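Local structure of WYL1 (Ruminococcus sp., 6OAW) at residues Leu118-Tyr122 with Asn154-Ser158; Gln94-Ile98 with Ile110-Ile115; Pro5-Leu10 with Leu159-Phe164; Ala66-Leu71 with Leu87-Trp93; Ile82-Leu86 with Glu179-Leu183. The protein is a WYL-domain accessory protein that probably modulates the activity of a Type VI-D CRISPR-Cas system. One frame throughout, in Å; residues are numbered along the deposited sequence.

Overall arrangement
Contact 1 touches contacts 2, 3 and 4, and contact 4 also touches 2, 3 and 5; contacts 2 and 3 do not meet. The centre of contact 5 lies about 6 Å from that of the chain. Contacts 1 and 2 share helix 104-122, and contacts 2 and 4 share helix 92-96. Contact 3, where an N-terminal arm meets helix 161-172, is the most exposed, with four of its ten touching residues exposed, whereas contacts 2 and 4 have none. Contact 2 is aliphatic in its side-chain packing, without hydrogen bonds across it; contact 1 adds an oblique tyrosine pair. Contacts 4 and 5 each add one side-chain to backbone hydrogen bond.

Contact 1: residues Leu118-Tyr122 with Asn154-Ser158; sequences LSAKY and NKVYS
Tyr122 and Tyr157 form an oblique aromatic pair, with centroids 5.6 Å apart and planes inclined at 49°. Tyr157 OH comes in over one face of the Tyr122 ring, 3.4 Å from Tyr122 CD2, and Tyr157 CE1 lies 3.6 Å from that same carbon. The opposite face of Tyr122 carries Lys121 CD, so the ring lies between an aliphatic chain and a phenol oxygen. With an alanine at Tyr122, Tyr157 would probably lose the flat surface under its hydroxyl, and Lys121 NZ its phenol partner.

Apolar packing comes next. Val156 CG1 is 3.9 Å from Leu118 CB and also stands over the centre of the Tyr157 ring, 3.7 Å above its plane; its position anti to the backbone N (chi1 165°) takes it there. Val156 belongs to the last turn of helix 151-156, which a Schellman motif closes: Ser158 has positive phi, and Leu159 N reaches Asn154 O.

The polar groups look mostly elsewhere. Tyr157 OH hydrogen-bonds Ala89 O and Ser119 OG bonds Ile115 O, its approach to Val156 O at 3.2 Å remaining unsettled. Lys121 NZ donates to Tyr122 OH over 3.0 Å.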
# COMPACT_ATOMS: atom_id res chain seq x y z
N LEU B 118 -20.76 -2.77 -9.19
CA LEU B 118 -20.26 -1.47 -8.67
C LEU B 118 -21.30 -0.86 -7.71
O LEU B 118 -20.89 -0.37 -6.66
CB LEU B 118 -19.89 -0.54 -9.83
CG LEU B 118 -18.67 -0.97 -10.66
CD1 LEU B 118 -18.49 -0.07 -11.87
CD2 LEU B 118 -17.40 -1.00 -9.81
N SER B 119 -22.59 -0.93 -8.02
CA SER B 119 -23.68 -0.53 -7.11
C SER B 119 -23.55 -1.26 -5.77
O SER B 119 -23.55 -0.58 -4.72
CB SER B 119 -25.02 -0.76 -7.71
OG SER B 119 -25.13 0.02 -8.89
N ALA B 120 -23.44 -2.58 -5.79
CA ALA B 120 -23.38 -3.41 -4.56
C ALA B 120 -22.14 -3.03 -3.74
O ALA B 120 -22.26 -3.00 -2.52
CB ALA B 120 -23.41 -4.89 -4.88
N LYS B 121 -21.02 -2.73 -4.40
CA LYS B 121 -19.73 -2.45 -3.72
C LYS B 121 -19.76 -1.11 -2.97
O LYS B 121 -19.29 -1.11 -1.80
CB LYS B 121 -18.58 -2.40 -4.74
CG LYS B 121 -17.20 -2.25 -4.13
CD LYS B 121 -16.33 -1.33 -4.92
CE LYS B 121 -14.89 -1.43 -4.51
NZ LYS B 121 -14.02 -0.68 -5.44
N TYR B 122 -20.26 -0.04 -3.59
CA TYR B 122 -20.35 1.32 -2.98
C TYR B 122 -21.71 1.51 -2.26
O TYR B 122 -21.92 2.61 -1.77
CB TYR B 122 -20.09 2.39 -4.04
CG TYR B 122 -18.69 2.34 -4.62
CD1 TYR B 122 -17.58 2.56 -3.83
CD2 TYR B 122 -18.49 2.06 -5.96
CE1 TYR B 122 -16.29 2.49 -4.35
CE2 TYR B 122 -17.21 1.98 -6.51
CZ TYR B 122 -16.11 2.21 -5.70
OH TYR B 122 -14.86 2.13 -6.24
N ASN B 154 -24.32 8.14 -12.41
CA ASN B 154 -25.72 8.43 -11.97
C ASN B 154 -26.46 7.10 -11.68
O ASN B 154 -27.22 7.05 -10.68
CB ASN B 154 -26.45 9.31 -12.97
CG ASN B 154 -26.14 10.78 -12.77
OD1 ASN B 154 -26.51 11.34 -11.75
ND2 ASN B 154 -25.46 11.40 -13.71
N LYS B 155 -26.21 6.07 -12.49
CA LYS B 155 -26.86 4.75 -12.35
C LYS B 155 -26.22 3.97 -11.19
O LYS B 155 -26.97 3.45 -10.35
CB LYS B 155 -26.76 3.95 -13.65
CG LYS B 155 -27.73 4.34 -14.76
CD LYS B 155 -27.54 3.46 -15.99
CE LYS B 155 -28.29 3.95 -17.22
NZ LYS B 155 -29.38 3.03 -17.58
N VAL B 156 -24.89 3.93 -11.14
CA VAL B 156 -24.15 3.18 -10.07
C VAL B 156 -24.49 3.75 -8.69
O VAL B 156 -24.66 2.94 -7.75
CB VAL B 156 -22.64 3.17 -10.33
CG1 VAL B 156 -21.86 2.73 -9.09
CG2 VAL B 156 -22.30 2.24 -11.52
N TYR B 157 -24.56 5.07 -8.57
CA TYR B 157 -24.70 5.75 -7.25
C TYR B 157 -26.17 6.19 -7.05
O TYR B 157 -26.42 6.96 -6.10
CB TYR B 157 -23.67 6.88 -7.14
CG TYR B 157 -22.25 6.41 -7.27
CD1 TYR B 157 -21.68 5.57 -6.32
CD2 TYR B 157 -21.46 6.79 -8.34
CE1 TYR B 157 -20.37 5.12 -6.43
CE2 TYR B 157 -20.16 6.34 -8.48
CZ TYR B 157 -19.61 5.51 -7.51
OH TYR B 157 -18.33 5.06 -7.64
N SER B 158 -27.10 5.68 -7.87
CA SER B 158 -28.55 5.99 -7.84
C SER B 158 -28.78 7.49 -7.62
O SER B 158 -29.44 7.84 -6.64
CB SER B 158 -29.24 5.17 -6.76
OG SER B 158 -28.94 3.80 -6.93

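Contact 2: residues Gln94-Ile98 with Ile110-Ile115; sequences QIEEI and IKSYLI
Ile98 and Leu114 reach toward each other tip to tip, Ile98 CD1 stopping 3.7 Å from Leu114 CD1. The same Ile98 CD1 is also 3.8 Å from Ile110 CG2, where the two isoleucines slide past each other in opposite directions. Ile98 manages both because CD1 continues the chain in an extended line (chi2 171°), which carries the methyl up to the helix between Ile110 and Leu114. Leu114 CD1 also rests 3.7 Å from the backbone oxygen Gln94 O.

Ile95 supplies two branches. Its CG2 lies across the Lys111 chain at about a right angle, 3.7 Å from Lys111 CE, whereas Ile95 CD1 meets Ile115 CD1 at 4.1 Å, again crosswise. Cutting Ile95 back to alanine removes both branches, which would probably open a gap beside the Lys111 methylenes and leave Ile115 CD1 without this methyl partner.

The whole is a helix-loop-helix packing, in which helix 92-96 and the turn after it lie against the middle of helix 104-122, with no hydrogen bond across the two segments.

In the second shell, Lys111 NZ makes a salt bridge to Glu108 OE2 that is consistent with the lysine staying extended across Ile95. Ile115 rests in turn on Val156 and Val91. On the subunit boundary, Tyr113 of the second subunit packs on Ile110 and Leu114, so this helix also lines the dimer interface.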
# COMPACT_ATOMS: atom_id res chain seq x y z
N GLN B 94 -14.76 2.21 -17.30
CA GLN B 94 -14.94 0.77 -17.03
C GLN B 94 -15.93 0.22 -18.05
O GLN B 94 -15.75 -0.92 -18.45
CB GLN B 94 -15.39 0.48 -15.60
CG GLN B 94 -14.39 0.97 -14.59
CD GLN B 94 -14.74 0.56 -13.20
OE1 GLN B 94 -14.77 -0.62 -12.89
NE2 GLN B 94 -14.95 1.56 -12.34
N ILE B 95 -16.87 1.04 -18.53
CA ILE B 95 -17.80 0.66 -19.63
C ILE B 95 -17.00 0.63 -20.94
O ILE B 95 -17.10 -0.37 -21.64
CB ILE B 95 -19.01 1.59 -19.70
CG1 ILE B 95 -19.78 1.56 -18.38
CG2 ILE B 95 -19.89 1.27 -20.90
CD1 ILE B 95 -20.25 0.19 -17.94
N GLU B 96 -16.21 1.66 -21.22
CA GLU B 96 -15.44 1.77 -22.48
C GLU B 96 -14.34 0.69 -22.58
O GLU B 96 -13.97 0.35 -23.69
CB GLU B 96 -14.92 3.19 -22.62
CG GLU B 96 -16.06 4.14 -23.00
CD GLU B 96 -15.78 5.61 -22.89
OE1 GLU B 96 -14.70 5.97 -22.36
OE2 GLU B 96 -16.65 6.39 -23.32
N GLU B 97 -13.88 0.16 -21.45
CA GLU B 97 -12.85 -0.90 -21.41
C GLU B 97 -13.43 -2.23 -21.91
O GLU B 97 -12.68 -3.09 -22.30
CB GLU B 97 -12.34 -1.05 -19.97
CG GLU B 97 -11.24 -2.06 -19.81
CD GLU B 97 -10.74 -2.17 -18.37
OE1 GLU B 97 -11.56 -2.37 -17.47
OE2 GLU B 97 -9.52 -2.05 -18.17
N ILE B 98 -14.75 -2.42 -21.87
CA ILE B 98 -15.37 -3.70 -22.32
C ILE B 98 -14.90 -4.02 -23.75
O ILE B 98 -14.97 -3.16 -24.64
CB ILE B 98 -16.89 -3.62 -22.21
CG1 ILE B 98 -17.33 -3.42 -20.76
CG2 ILE B 98 -17.54 -4.85 -22.85
CD1 ILE B 98 -18.82 -3.10 -20.62
N ILE B 110 -22.85 -7.32 -20.28
CA ILE B 110 -21.63 -7.07 -19.48
C ILE B 110 -21.84 -5.75 -18.72
O ILE B 110 -21.48 -5.69 -17.53
CB ILE B 110 -20.34 -6.98 -20.32
CG1 ILE B 110 -20.11 -8.18 -21.23
CG2 ILE B 110 -19.17 -6.72 -19.39
CD1 ILE B 110 -19.73 -9.42 -20.50
N LYS B 111 -22.30 -4.72 -19.43
CA LYS B 111 -22.63 -3.39 -18.85
C LYS B 111 -23.52 -3.56 -17.62
O LYS B 111 -23.15 -3.03 -16.58
CB LYS B 111 -23.32 -2.48 -19.86
CG LYS B 111 -22.42 -1.75 -20.85
CD LYS B 111 -23.21 -0.58 -21.46
CE LYS B 111 -22.73 -0.15 -22.83
NZ LYS B 111 -23.75 0.74 -23.45
N SER B 112 -24.63 -4.31 -17.69
CA SER B 112 -25.53 -4.54 -16.53
C SER B 112 -24.77 -5.28 -15.41
O SER B 112 -24.99 -4.94 -14.25
CB SER B 112 -26.77 -5.29 -16.91
OG SER B 112 -27.43 -4.61 -17.95
N TYR B 113 -23.97 -6.29 -15.74
CA TYR B 113 -23.16 -7.03 -14.74
C TYR B 113 -22.25 -6.05 -13.99
O TYR B 113 -22.13 -6.19 -12.77
CB TYR B 113 -22.34 -8.16 -15.38
CG TYR B 113 -21.17 -8.63 -14.56
CD1 TYR B 113 -21.34 -9.57 -13.54
CD2 TYR B 113 -19.89 -8.14 -14.76
CE1 TYR B 113 -20.27 -10.02 -12.77
CE2 TYR B 113 -18.82 -8.57 -13.98
CZ TYR B 113 -19.00 -9.53 -13.00
OH TYR B 113 -17.96 -9.92 -12.18
N LEU B 114 -21.59 -5.13 -14.71
CA LEU B 114 -20.67 -4.14 -14.09
C LEU B 114 -21.45 -3.13 -13.22
O LEU B 114 -21.00 -2.80 -12.10
CB LEU B 114 -19.89 -3.39 -15.18
CG LEU B 114 -18.67 -4.11 -15.76
CD1 LEU B 114 -18.13 -3.34 -16.96
CD2 LEU B 114 -17.56 -4.25 -14.73
N ILE B 115 -22.50 -2.53 -13.75
CA ILE B 115 -23.32 -1.53 -13.00
C ILE B 115 -23.76 -2.18 -11.69
O ILE B 115 -23.49 -1.60 -10.65
CB ILE B 115 -24.51 -1.03 -13.84
CG1 ILE B 115 -24.06 -0.29 -15.10
CG2 ILE B 115 -25.45 -0.19 -13.00
CD1 ILE B 115 -22.87 0.59 -14.87

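Contact 3: residues Pro5-Leu10 with Leu159-Phe164; sequences PPSTFL and LTLRRF
The N-terminal arm passes closest to the other segment at Phe9 and Leu159, whose CA atoms are 4.8 Å apart. The arm is laid across the short link between helices 151-156 and 161-172, where Leu159 has positive phi and Thr160 occupies the N-cap position of the second helix.

Phe9 and Leu159 carry most of the packing. The Phe9 ring and that of Phe164 are near parallel, with planes at 12°, but slid apart so that they barely overlap at a centroid separation of 4.8 Å. Phe164 CG lies anti to the backbone N (chi1 173°), which carries its ring to the Phe9 face and sets Phe164 CD2 3.4 Å from Phe9 CE2. Thr160 N lies at the edge of the Phe9 ring. Phe164 also meets Phe90 edge-to-face and Tyr157, extending the aromatic cluster.

Leu159 points both methyls at the arm: CD1 packs tightly, 3.2 Å from Pro6 O, and CD2 is 3.3 Å from Ser7 O. The Leu10 and Leu161 side chains cross at a slant, Leu10 CD1 lying 3.8 Å from Leu161 CD2. Within the arm, Thr8 OG1 donates to Leu10 O over 2.6 Å, from 47° out of the carbonyl plane.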
# COMPACT_ATOMS: atom_id res chain seq x y z
N PRO B 5 -37.87 9.72 -13.06
CA PRO B 5 -36.70 10.11 -12.26
C PRO B 5 -35.86 11.23 -12.87
O PRO B 5 -35.76 11.34 -14.10
CB PRO B 5 -35.84 8.83 -12.26
CG PRO B 5 -36.17 8.16 -13.59
CD PRO B 5 -37.62 8.51 -13.86
N PRO B 6 -35.13 12.00 -12.04
CA PRO B 6 -34.09 12.88 -12.56
C PRO B 6 -33.00 12.01 -13.19
O PRO B 6 -32.85 10.86 -12.79
CB PRO B 6 -33.58 13.63 -11.32
CG PRO B 6 -33.91 12.71 -10.15
CD PRO B 6 -35.15 11.94 -10.57
N SER B 7 -32.26 12.56 -14.15
CA SER B 7 -31.12 11.88 -14.83
C SER B 7 -29.77 12.24 -14.18
O SER B 7 -28.86 11.39 -14.26
CB SER B 7 -31.13 12.21 -16.30
OG SER B 7 -31.17 13.61 -16.51
N THR B 8 -29.63 13.40 -13.53
CA THR B 8 -28.31 13.92 -13.06
C THR B 8 -28.28 14.11 -11.54
O THR B 8 -29.36 14.28 -10.92
CB THR B 8 -27.95 15.21 -13.79
OG1 THR B 8 -28.87 16.23 -13.42
CG2 THR B 8 -27.96 15.06 -15.30
N PHE B 9 -27.08 14.07 -10.96
CA PHE B 9 -26.84 14.21 -9.50
C PHE B 9 -27.47 15.50 -8.99
O PHE B 9 -28.04 15.50 -7.90
CB PHE B 9 -25.34 14.22 -9.20
CG PHE B 9 -24.70 12.87 -9.37
CD1 PHE B 9 -25.04 11.84 -8.50
CD2 PHE B 9 -23.77 12.63 -10.36
CE1 PHE B 9 -24.44 10.60 -8.61
CE2 PHE B 9 -23.19 11.38 -10.49
CZ PHE B 9 -23.52 10.37 -9.60
N LEU B 10 -27.31 16.57 -9.76
CA LEU B 10 -27.79 17.94 -9.44
C LEU B 10 -28.54 18.47 -10.66
O LEU B 10 -28.18 18.17 -11.79
CB LEU B 10 -26.59 18.83 -9.11
CG LEU B 10 -25.81 18.45 -7.85
CD1 LEU B 10 -24.56 19.32 -7.72
CD2 LEU B 10 -26.67 18.58 -6.60
N LEU B 159 -28.19 8.35 -8.47
CA LEU B 159 -28.40 9.82 -8.49
C LEU B 159 -28.02 10.48 -7.14
O LEU B 159 -28.43 11.63 -6.94
CB LEU B 159 -29.87 10.10 -8.82
CG LEU B 159 -30.38 9.45 -10.12
CD1 LEU B 159 -31.89 9.35 -10.16
CD2 LEU B 159 -29.87 10.21 -11.33
N THR B 160 -27.26 9.82 -6.27
CA THR B 160 -26.98 10.34 -4.90
C THR B 160 -25.55 10.88 -4.83
O THR B 160 -24.61 10.07 -4.69
CB THR B 160 -27.20 9.25 -3.85
OG1 THR B 160 -28.47 8.65 -4.11
CG2 THR B 160 -27.15 9.82 -2.45
N LEU B 161 -25.40 12.20 -4.92
CA LEU B 161 -24.07 12.87 -4.94
C LEU B 161 -23.22 12.43 -3.74
O LEU B 161 -22.00 12.12 -3.94
CB LEU B 161 -24.27 14.39 -4.94
CG LEU B 161 -22.99 15.20 -5.14
CD1 LEU B 161 -22.17 14.68 -6.32
CD2 LEU B 161 -23.33 16.68 -5.34
N ARG B 162 -23.82 12.35 -2.55
CA ARG B 162 -23.14 11.97 -1.28
C ARG B 162 -22.37 10.64 -1.50
O ARG B 162 -21.16 10.58 -1.19
CB ARG B 162 -24.18 11.89 -0.14
CG ARG B 162 -23.58 11.61 1.24
CD ARG B 162 -24.30 12.29 2.41
N ARG B 163 -23.06 9.65 -2.07
CA ARG B 163 -22.55 8.28 -2.30
C ARG B 163 -21.39 8.37 -3.32
O ARG B 163 -20.32 7.75 -3.06
CB ARG B 163 -23.70 7.38 -2.78
N PHE B 164 -21.59 9.09 -4.43
CA PHE B 164 -20.59 9.20 -5.53
C PHE B 164 -19.30 9.82 -4.97
O PHE B 164 -18.20 9.23 -5.14
CB PHE B 164 -21.19 10.00 -6.69
CG PHE B 164 -20.25 10.35 -7.82
CD1 PHE B 164 -19.25 9.50 -8.21
CD2 PHE B 164 -20.44 11.51 -8.54
CE1 PHE B 164 -18.41 9.82 -9.28
CE2 PHE B 164 -19.60 11.84 -9.59
CZ PHE B 164 -18.58 11.00 -9.95

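Contact 4: residues Ala66-Leu71 with Leu87-Trp93; sequences AYIASL and LNAFVEW
Ser70 holds OG anti to its own nitrogen (chi1 -178°), which aims the hydroxyl across at Trp93, while Trp93 places CG in the crowded position between its N and carbonyl carbon (chi1 72°), turning the indole back over its own segment. That segment is a type I beta turn, Leu87 to Phe90, leading into helix 92-96, and it packs against the last turns of helix 55-71.

The hydrogen bond across the segments runs from Trp93 N to Ser70 OG, 3.3 Å long with an N-H...O angle of 152°. Ser70 OG also lies at the edge of the indole, in its plane and 3.3 Å from Trp93 CD1. Near the same helix start, Val91 N and Glu92 N both bond Glu153 OE2.

Phe90 turns one ring face to the helix backbone: Tyr67 CA makes a CH-pi contact, 4.0 Å from the Phe90 ring centroid. Ala66 CB touches Phe90 CE2 at 3.5 Å and Leu87 CD1 at 3.7 Å. Phe63 meets Phe90 edge-to-face. Leu87 O is gripped twice, from opposite faces of its carbonyl plane, by Phe90 N at 3.1 Å and Trp93 NE1 at 2.9 Å.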
# COMPACT_ATOMS: atom_id res chain seq x y z
N ALA B 66 -9.30 12.95 -11.77
CA ALA B 66 -9.81 11.57 -11.87
C ALA B 66 -10.90 11.52 -12.95
O ALA B 66 -10.94 10.56 -13.72
CB ALA B 66 -10.34 11.12 -10.54
N TYR B 67 -11.75 12.55 -13.00
CA TYR B 67 -12.93 12.65 -13.90
C TYR B 67 -12.46 12.73 -15.35
O TYR B 67 -12.97 11.98 -16.21
CB TYR B 67 -13.81 13.85 -13.57
CG TYR B 67 -14.91 14.07 -14.56
CD1 TYR B 67 -15.79 13.04 -14.86
CD2 TYR B 67 -15.08 15.28 -15.23
CE1 TYR B 67 -16.82 13.21 -15.78
CE2 TYR B 67 -16.10 15.46 -16.16
CZ TYR B 67 -16.97 14.42 -16.43
OH TYR B 67 -17.98 14.53 -17.33
N ILE B 68 -11.54 13.63 -15.64
CA ILE B 68 -11.10 13.89 -17.04
C ILE B 68 -10.41 12.62 -17.59
O ILE B 68 -10.61 12.32 -18.79
CB ILE B 68 -10.24 15.16 -17.11
CG1 ILE B 68 -10.27 15.85 -18.47
CG2 ILE B 68 -8.82 14.85 -16.65
N ALA B 69 -9.65 11.87 -16.78
CA ALA B 69 -9.02 10.61 -17.24
C ALA B 69 -10.12 9.61 -17.60
O ALA B 69 -10.00 8.90 -18.65
CB ALA B 69 -8.09 10.05 -16.21
N SER B 70 -11.18 9.53 -16.79
CA SER B 70 -12.30 8.60 -17.05
C SER B 70 -13.04 9.07 -18.31
O SER B 70 -13.24 8.26 -19.21
CB SER B 70 -13.20 8.49 -15.87
OG SER B 70 -14.24 7.55 -16.12
N LEU B 71 -13.40 10.34 -18.39
CA LEU B 71 -14.23 10.89 -19.49
C LEU B 71 -13.50 10.71 -20.82
O LEU B 71 -14.16 10.45 -21.83
CB LEU B 71 -14.52 12.38 -19.22
CG LEU B 71 -15.29 13.11 -20.32
CD1 LEU B 71 -16.74 12.61 -20.37
CD2 LEU B 71 -15.23 14.61 -20.14
N LEU B 87 -9.81 5.79 -11.36
CA LEU B 87 -10.42 5.38 -10.08
C LEU B 87 -11.58 4.44 -10.38
O LEU B 87 -12.36 4.73 -11.30
CB LEU B 87 -10.98 6.60 -9.34
CG LEU B 87 -9.98 7.55 -8.73
CD1 LEU B 87 -10.72 8.56 -7.87
CD2 LEU B 87 -8.97 6.76 -7.90
N ASN B 88 -11.72 3.41 -9.55
CA ASN B 88 -12.85 2.46 -9.51
C ASN B 88 -14.16 3.22 -9.29
O ASN B 88 -15.16 2.73 -9.80
CB ASN B 88 -12.58 1.38 -8.47
CG ASN B 88 -11.43 0.50 -8.89
OD1 ASN B 88 -11.28 0.20 -10.08
ND2 ASN B 88 -10.60 0.09 -7.94
N ALA B 89 -14.17 4.40 -8.66
CA ALA B 89 -15.40 5.19 -8.41
C ALA B 89 -15.94 5.80 -9.70
O ALA B 89 -17.17 6.06 -9.75
CB ALA B 89 -15.16 6.27 -7.39
N PHE B 90 -15.07 6.06 -10.68
CA PHE B 90 -15.48 6.52 -12.03
C PHE B 90 -15.77 5.28 -12.89
O PHE B 90 -15.06 4.28 -12.80
CB PHE B 90 -14.45 7.48 -12.62
CG PHE B 90 -14.51 8.84 -11.98
CD1 PHE B 90 -15.46 9.78 -12.37
CD2 PHE B 90 -13.66 9.16 -10.92
CE1 PHE B 90 -15.52 11.03 -11.76
CE2 PHE B 90 -13.73 10.40 -10.31
CZ PHE B 90 -14.64 11.34 -10.74
N VAL B 91 -16.81 5.38 -13.71
CA VAL B 91 -17.50 4.20 -14.30
C VAL B 91 -17.39 4.26 -15.83
O VAL B 91 -17.21 3.21 -16.42
CB VAL B 91 -18.96 4.06 -13.83
CG1 VAL B 91 -19.53 2.72 -14.23
CG2 VAL B 91 -19.12 4.25 -12.33
N GLU B 92 -17.46 5.44 -16.45
CA GLU B 92 -17.32 5.62 -17.92
C GLU B 92 -16.15 4.77 -18.46
O GLU B 92 -16.37 3.99 -19.40
CB GLU B 92 -17.14 7.09 -18.25
CG GLU B 92 -16.89 7.35 -19.73
CD GLU B 92 -18.10 7.76 -20.51
OE1 GLU B 92 -18.66 6.89 -21.23
OE2 GLU B 92 -18.47 8.95 -20.40
N TRP B 93 -14.95 4.89 -17.91
CA TRP B 93 -13.78 4.16 -18.43
C TRP B 93 -14.05 2.65 -18.34
O TRP B 93 -13.52 1.92 -19.20
CB TRP B 93 -12.46 4.55 -17.76
CG TRP B 93 -12.30 4.08 -16.35
CD1 TRP B 93 -12.62 4.77 -15.22
CD2 TRP B 93 -11.66 2.87 -15.91
NE1 TRP B 93 -12.29 4.04 -14.11
CE2 TRP B 93 -11.68 2.88 -14.50
CE3 TRP B 93 -11.04 1.78 -16.56
CZ2 TRP B 93 -11.14 1.84 -13.74
CZ3 TRP B 93 -10.53 0.74 -15.81
CH2 TRP B 93 -10.58 0.77 -14.42

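Contact 5: residues Ile82-Leu86 with Glu179-Leu183; sequences IGIPL and ERERL
Pro85 presses its ring onto helix 177-184, and of all residues here it has the most surface buried by the contact. Pro85 CG sits 3.4 Å from the backbone oxygen Glu179 O and 3.9 Å from Glu179 CB, which places the ring over the turn between Glu179 and Leu183. From Pro85 CD the contact spreads to both neighbours on that turn, with Arg182 CB at 4.0 Å and Leu183 CD2 at 3.9 Å.

Arg182 gives the polar part. Its chain bends at CG-CD (chi3 -76°), which folds the guanidinium back toward the loop and sets NE 2.7 Å from Gly83 O. The bond is nearly straight, with an N-H...O angle of 163°, and the oxygen lies in the guanidinium plane; seen from the carbonyl, the donor is tilted 16° from its plane. Together with a second bond made by Arg182 NH1, it is likely to limit the rotation of the guanidinium. Gly83 itself has positive phi, a conformation that favours glycine.

The contact joins the connection between helices 55-71 and 92-96 to helix 177-184, a place near the centre of the chain where the helical N-terminal part meets the antiparallel sheet. Arg182 NH1 bonds Asn237 OD1 at the start of strand 237-243, so the same arginine touches both sides of that boundary.

Leu183 closes the apolar side. The Leu183 and Ile84 side chains pass at a slant, Leu183 CD2 lying 3.9 Å from Ile84 CG2, and Ile84 CD1 in turn lies 3.7 Å from Arg182 O. Beyond the segments Leu183 also packs on Leu175 and Tyr172, and Ile84 on Ala69 and Ile189.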
# COMPACT_ATOMS: atom_id res chain seq x y z
N ILE B 82 -2.12 9.82 -20.25
CA ILE B 82 -1.23 8.67 -19.96
C ILE B 82 -0.69 8.85 -18.54
O ILE B 82 -0.12 9.91 -18.23
CB ILE B 82 -0.11 8.56 -21.03
CG1 ILE B 82 -0.67 8.04 -22.36
CG2 ILE B 82 1.08 7.75 -20.51
CD1 ILE B 82 0.30 8.20 -23.54
N GLY B 83 -0.88 7.86 -17.69
CA GLY B 83 -0.37 7.84 -16.31
C GLY B 83 -1.35 8.46 -15.32
O GLY B 83 -1.06 8.34 -14.13
N ILE B 84 -2.44 9.12 -15.73
CA ILE B 84 -3.44 9.64 -14.75
C ILE B 84 -4.27 8.46 -14.27
O ILE B 84 -4.84 7.73 -15.06
CB ILE B 84 -4.32 10.77 -15.31
CG1 ILE B 84 -3.51 11.93 -15.89
CG2 ILE B 84 -5.26 11.27 -14.24
CD1 ILE B 84 -2.59 12.58 -14.91
N PRO B 85 -4.28 8.14 -12.95
CA PRO B 85 -5.00 6.96 -12.47
C PRO B 85 -6.50 6.99 -12.81
O PRO B 85 -7.10 8.06 -12.81
CB PRO B 85 -4.79 7.00 -10.95
CG PRO B 85 -3.53 7.81 -10.76
CD PRO B 85 -3.50 8.81 -11.89
N LEU B 86 -7.04 5.80 -13.11
CA LEU B 86 -8.47 5.55 -13.39
C LEU B 86 -9.08 4.97 -12.11
O LEU B 86 -8.79 3.84 -11.79
CB LEU B 86 -8.57 4.61 -14.59
CG LEU B 86 -8.01 5.19 -15.90
CD1 LEU B 86 -7.84 4.11 -16.95
CD2 LEU B 86 -8.93 6.27 -16.45
N GLU B 179 0.58 7.23 -7.19
CA GLU B 179 -0.70 7.38 -7.91
C GLU B 179 -1.39 8.66 -7.42
O GLU B 179 -1.81 9.43 -8.27
CB GLU B 179 -1.60 6.16 -7.75
CG GLU B 179 -1.24 5.03 -8.71
CD GLU B 179 -1.83 3.68 -8.30
OE1 GLU B 179 -2.04 3.44 -7.07
OE2 GLU B 179 -2.13 2.89 -9.20
N ARG B 180 -1.46 8.88 -6.11
CA ARG B 180 -2.17 10.07 -5.57
C ARG B 180 -1.48 11.32 -6.10
O ARG B 180 -2.19 12.26 -6.48
CB ARG B 180 -2.25 10.05 -4.04
CG ARG B 180 -3.10 8.90 -3.53
CD ARG B 180 -3.42 8.96 -2.06
NE ARG B 180 -2.33 9.46 -1.24
CZ ARG B 180 -1.32 8.74 -0.73
NH1 ARG B 180 -1.22 7.45 -0.97
NH2 ARG B 180 -0.40 9.35 -0.01
N GLU B 181 -0.16 11.28 -6.19
CA GLU B 181 0.65 12.45 -6.63
C GLU B 181 0.33 12.78 -8.10
O GLU B 181 0.30 13.97 -8.45
CB GLU B 181 2.13 12.15 -6.39
CG GLU B 181 2.99 13.39 -6.54
CD GLU B 181 4.47 13.11 -6.67
OE1 GLU B 181 4.88 12.36 -7.62
OE2 GLU B 181 5.20 13.62 -5.81
N ARG B 182 0.04 11.77 -8.92
CA ARG B 182 -0.22 12.01 -10.37
C ARG B 182 -1.59 12.65 -10.54
O ARG B 182 -1.74 13.47 -11.43
CB ARG B 182 -0.07 10.74 -11.20
CG ARG B 182 1.32 10.13 -11.12
CD ARG B 182 1.67 9.36 -12.38
NE ARG B 182 0.99 8.07 -12.43
CZ ARG B 182 1.35 7.00 -11.72
NH1 ARG B 182 2.35 7.06 -10.88
NH2 ARG B 182 0.67 5.87 -11.84
N LEU B 183 -2.56 12.33 -9.69
CA LEU B 183 -3.87 13.03 -9.68
C LEU B 183 -3.66 14.49 -9.27
O LEU B 183 -4.20 15.38 -9.95
CB LEU B 183 -4.83 12.32 -8.72
CG LEU B 183 -5.38 11.00 -9.22
CD1 LEU B 183 -6.23 10.32 -8.15
CD2 LEU B 183 -6.19 11.20 -10.50